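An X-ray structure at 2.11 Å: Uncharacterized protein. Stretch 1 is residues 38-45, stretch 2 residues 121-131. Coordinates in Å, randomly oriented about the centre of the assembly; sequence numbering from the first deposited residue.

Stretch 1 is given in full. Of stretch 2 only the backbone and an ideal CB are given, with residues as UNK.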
# COMPACT_ATOMS: atom_id res chain seq x y z
N ASP A 38 -4.89 -11.89 -7.63
CA ASP A 38 -6.33 -11.93 -7.27
C ASP A 38 -6.58 -11.74 -5.75
O ASP A 38 -7.64 -11.24 -5.37
CB ASP A 38 -7.03 -13.17 -7.83
CG ASP A 38 -7.30 -13.10 -9.34
OD1 ASP A 38 -6.81 -12.13 -10.01
OD2 ASP A 38 -7.96 -14.02 -9.87
N PHE A 39 -5.56 -11.98 -4.89
CA PHE A 39 -5.65 -11.77 -3.44
C PHE A 39 -5.94 -10.29 -3.11
O PHE A 39 -6.54 -9.99 -2.08
CB PHE A 39 -4.32 -12.20 -2.79
CG PHE A 39 -4.21 -11.99 -1.29
CD1 PHE A 39 -4.51 -13.02 -0.40
CD2 PHE A 39 -3.69 -10.81 -0.77
CE1 PHE A 39 -4.39 -12.83 0.98
CE2 PHE A 39 -3.55 -10.63 0.60
CZ PHE A 39 -3.90 -11.63 1.47
N MSE A 40 -5.47 -9.38 -3.98
CA MSE A 40 -5.64 -7.96 -3.79
C MSE A 40 -7.02 -7.45 -4.18
O MSE A 40 -7.33 -6.31 -3.83
CB MSE A 40 -4.57 -7.16 -4.57
CG MSE A 40 -3.14 -7.45 -4.14
SE MSE A 40 -2.80 -7.19 -2.24
CE MSE A 40 -3.55 -5.31 -1.96
N LEU A 41 -7.83 -8.24 -4.94
CA LEU A 41 -9.13 -7.77 -5.43
C LEU A 41 -10.08 -7.37 -4.25
O LEU A 41 -10.25 -8.12 -3.29
CB LEU A 41 -9.77 -8.76 -6.41
CG LEU A 41 -8.93 -9.08 -7.69
CD1 LEU A 41 -9.64 -10.06 -8.60
CD2 LEU A 41 -8.63 -7.85 -8.48
N GLY A 42 -10.58 -6.14 -4.31
CA GLY A 42 -11.46 -5.57 -3.29
C GLY A 42 -11.06 -4.18 -2.86
O GLY A 42 -10.12 -3.59 -3.41
N THR A 43 -11.78 -3.64 -1.87
CA THR A 43 -11.52 -2.31 -1.32
C THR A 43 -10.71 -2.46 -0.04
O THR A 43 -10.99 -3.35 0.78
CB THR A 43 -12.84 -1.55 -1.12
OG1 THR A 43 -13.44 -1.40 -2.40
CG2 THR A 43 -12.63 -0.15 -0.51
N TRP A 44 -9.69 -1.60 0.11
CA TRP A 44 -8.80 -1.61 1.27
C TRP A 44 -8.63 -0.22 1.87
O TRP A 44 -8.53 0.78 1.13
CB TRP A 44 -7.40 -2.16 0.91
CG TRP A 44 -7.36 -3.54 0.32
CD1 TRP A 44 -7.79 -3.90 -0.92
CD2 TRP A 44 -6.69 -4.70 0.88
NE1 TRP A 44 -7.47 -5.23 -1.16
CE2 TRP A 44 -6.81 -5.74 -0.07
CE3 TRP A 44 -5.96 -4.94 2.06
CZ2 TRP A 44 -6.25 -7.02 0.14
CZ3 TRP A 44 -5.41 -6.20 2.27
CH2 TRP A 44 -5.56 -7.23 1.31
N ARG A 45 -8.57 -0.16 3.21
CA ARG A 45 -8.29 1.05 4.01
C ARG A 45 -6.76 1.15 4.21
O ARG A 45 -6.11 0.16 4.58
CB ARG A 45 -9.03 1.02 5.36
CG ARG A 45 -8.71 2.27 6.21
CD ARG A 45 -9.51 2.37 7.51
NE ARG A 45 -9.10 1.38 8.52
CZ ARG A 45 -9.81 0.31 8.86
NH1 ARG A 45 -10.97 0.05 8.26
NH2 ARG A 45 -9.37 -0.52 9.80
N UNK A 121 4.78 -2.73 -4.11
CA UNK A 121 5.04 -4.18 -3.96
C UNK A 121 4.36 -4.69 -2.70
O UNK A 121 4.63 -4.17 -1.62
CB UNK A 121 6.54 -4.47 -3.91
N UNK A 122 3.39 -5.61 -2.85
CA UNK A 122 2.60 -6.09 -1.71
C UNK A 122 3.10 -7.41 -1.13
O UNK A 122 3.40 -8.34 -1.87
CB UNK A 122 1.14 -6.25 -2.13
N UNK A 123 3.13 -7.50 0.20
CA UNK A 123 3.45 -8.75 0.88
C UNK A 123 2.36 -9.01 1.91
O UNK A 123 1.84 -8.07 2.48
CB UNK A 123 4.83 -8.70 1.53
N UNK A 124 2.07 -10.26 2.19
CA UNK A 124 1.02 -10.67 3.11
C UNK A 124 1.42 -10.48 4.58
O UNK A 124 2.48 -10.95 4.99
CB UNK A 124 0.66 -12.13 2.86
N UNK A 125 0.53 -9.88 5.37
CA UNK A 125 0.62 -9.83 6.84
C UNK A 125 -0.31 -10.97 7.35
O UNK A 125 0.14 -11.85 8.08
CB UNK A 125 0.21 -8.46 7.39
N UNK A 126 -1.59 -10.99 6.87
CA UNK A 126 -2.58 -12.05 7.09
C UNK A 126 -3.58 -11.90 5.95
O UNK A 126 -3.35 -11.04 5.11
CB UNK A 126 -3.25 -11.95 8.46
N UNK A 127 -4.68 -12.66 5.92
CA UNK A 127 -5.67 -12.59 4.82
C UNK A 127 -6.28 -11.18 4.59
O UNK A 127 -6.73 -10.89 3.48
CB UNK A 127 -6.80 -13.58 5.11
N UNK A 128 -6.29 -10.33 5.64
CA UNK A 128 -6.90 -9.02 5.56
C UNK A 128 -5.93 -7.86 5.72
O UNK A 128 -6.38 -6.72 5.87
CB UNK A 128 -7.99 -8.91 6.63
N UNK A 129 -4.61 -8.13 5.70
CA UNK A 129 -3.56 -7.10 5.86
C UNK A 129 -2.37 -7.40 4.99
O UNK A 129 -1.92 -8.54 4.92
CB UNK A 129 -3.11 -7.00 7.32
N UNK A 130 -1.88 -6.38 4.31
CA UNK A 130 -0.66 -6.41 3.47
C UNK A 130 0.18 -5.20 3.81
O UNK A 130 -0.37 -4.18 4.22
CB UNK A 130 -1.00 -6.43 1.98
N UNK A 131 1.51 -5.28 3.59
CA UNK A 131 2.38 -4.11 3.70
C UNK A 131 2.68 -3.75 2.25
O UNK A 131 2.91 -4.65 1.46
CB UNK A 131 3.65 -4.38 4.52

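Stretch 2 is a beta hairpin that lies against Phe-39, Met-40 and Trp-44. No hydrogen bond crosses between the stretches, so the contact rests on packing.

Position 121 has extended backbone angles and nothing of stretch 1 within reach of its CB. Many residues would fit. It is His-121.

At position 122 the CB points toward stretch 1, and the ideal CB lies 4.0 Å from Met-40 SE. An apolar residue is expected, and an aliphatic or aromatic one would suit. It is Phe-122. Its ring offers one face to Met-40: the methyl CE sits 4.0 Å from the centroid of the Phe-122 ring, 5° off the normal, a CH-pi contact.

Position 123 points away, so stretch 1 sets no demand. It is Arg-123, whose backbone N and O pair with position 131.

Position 124 points sideways, with its ideal CB 4.8 Å from Phe-39 CZ. A long side chain with an aliphatic stem could skirt that ring. It is Arg-124. Its CG is 4.2 Å from Phe-39 CZ, and the Phe-39 ring lies at the edge of its guanidinium.

Position 125 points sideways with nothing of stretch 1 near its CB, and the chain turns a corner here. The choice is open. It is Val-125.

Position 126 opens a type I turn, and its CB points away. A short polar side chain could bond to the turn backbone. It is Asn-126, whose OD1 accepts from the backbone N of position 128 at 2.9 Å. Its carbonyl O lies 3.7 Å from Phe-39 CZ, at the ring edge.

Position 127 also points away, though its ideal CB is 4.8 Å from Phe-39 CE1. Small or polar residues suit the turn. It is Asp-127, with OD1 in a salt bridge to Arg-124 NH2 at 2.9 Å. Its carbonyl O comes within 3.5 Å of Phe-39 CZ.

Position 128 points away, and stretch 1 meets only its backbone. Polar residues would do. It is Asp-128, with its carbonyl O 3.8 Å from Trp-44 CZ3.

Position 129 points away and ends the turn. Many residues would fit. It is Met-129, a selenomethionine.

Position 130 points toward a pocket formed by Phe-39, Met-40 and Trp-44. A compact aliphatic residue suits it. It is Val-130. Its CG1 touches all three: Phe-39 CE2 at 3.6 Å, Trp-44 CH2 at 3.8 Å and Met-40 SE at 3.9 Å.

Position 131 is out of reach, and a beta-branched residue is one option. It is Val-131.

Stretch 2, residues 121-131: HFRRVNDDMVV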
# COMPACT_ATOMS: atom_id res chain seq x y z
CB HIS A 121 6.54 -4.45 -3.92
CG HIS A 121 7.29 -3.90 -5.09
ND1 HIS A 121 7.63 -4.70 -6.19
CD2 HIS A 121 7.77 -2.64 -5.29
CE1 HIS A 121 8.31 -3.91 -7.00
NE2 HIS A 121 8.44 -2.67 -6.49
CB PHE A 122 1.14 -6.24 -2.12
CG PHE A 122 0.51 -4.97 -2.58
CD1 PHE A 122 0.43 -3.86 -1.73
CD2 PHE A 122 0.03 -4.84 -3.88
CE1 PHE A 122 -0.13 -2.66 -2.18
CE2 PHE A 122 -0.51 -3.64 -4.32
CZ PHE A 122 -0.61 -2.57 -3.46
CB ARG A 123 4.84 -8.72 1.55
CG ARG A 123 6.01 -8.46 0.63
CD ARG A 123 6.61 -9.67 -0.08
NE ARG A 123 7.69 -9.21 -0.96
CZ ARG A 123 8.97 -9.13 -0.61
NH1 ARG A 123 9.37 -9.55 0.59
NH2 ARG A 123 9.88 -8.66 -1.46
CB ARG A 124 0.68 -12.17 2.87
CG ARG A 124 -0.50 -12.71 3.70
CD ARG A 124 -0.74 -14.19 3.44
NE ARG A 124 -1.90 -14.71 4.19
CZ ARG A 124 -1.84 -15.22 5.41
NH1 ARG A 124 -0.68 -15.31 6.05
NH2 ARG A 124 -2.94 -15.65 6.01
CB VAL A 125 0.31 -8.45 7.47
CG1 VAL A 125 0.18 -8.54 9.00
CG2 VAL A 125 1.37 -7.43 7.08
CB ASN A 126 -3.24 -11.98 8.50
CG ASN A 126 -3.86 -10.63 8.79
OD1 ASN A 126 -4.67 -10.12 8.01
ND2 ASN A 126 -3.46 -10.01 9.90
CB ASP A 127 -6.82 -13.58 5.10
CG ASP A 127 -6.38 -15.03 5.00
OD1 ASP A 127 -5.34 -15.29 4.35
OD2 ASP A 127 -7.07 -15.89 5.57
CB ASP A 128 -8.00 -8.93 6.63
CG ASP A 128 -9.10 -9.94 6.43
OD1 ASP A 128 -9.35 -10.32 5.25
OD2 ASP A 128 -9.68 -10.38 7.44
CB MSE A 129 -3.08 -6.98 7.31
CG MSE A 129 -4.12 -6.48 8.28
SE MSE A 129 -3.33 -6.43 10.05
CE MSE A 129 -4.84 -5.68 10.96
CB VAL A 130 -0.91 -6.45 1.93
CG1 VAL A 130 -1.75 -7.65 1.51
CG2 VAL A 130 -1.49 -5.13 1.40
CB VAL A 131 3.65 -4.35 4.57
CG1 VAL A 131 4.69 -3.24 4.35
CG2 VAL A 131 3.30 -4.42 6.06
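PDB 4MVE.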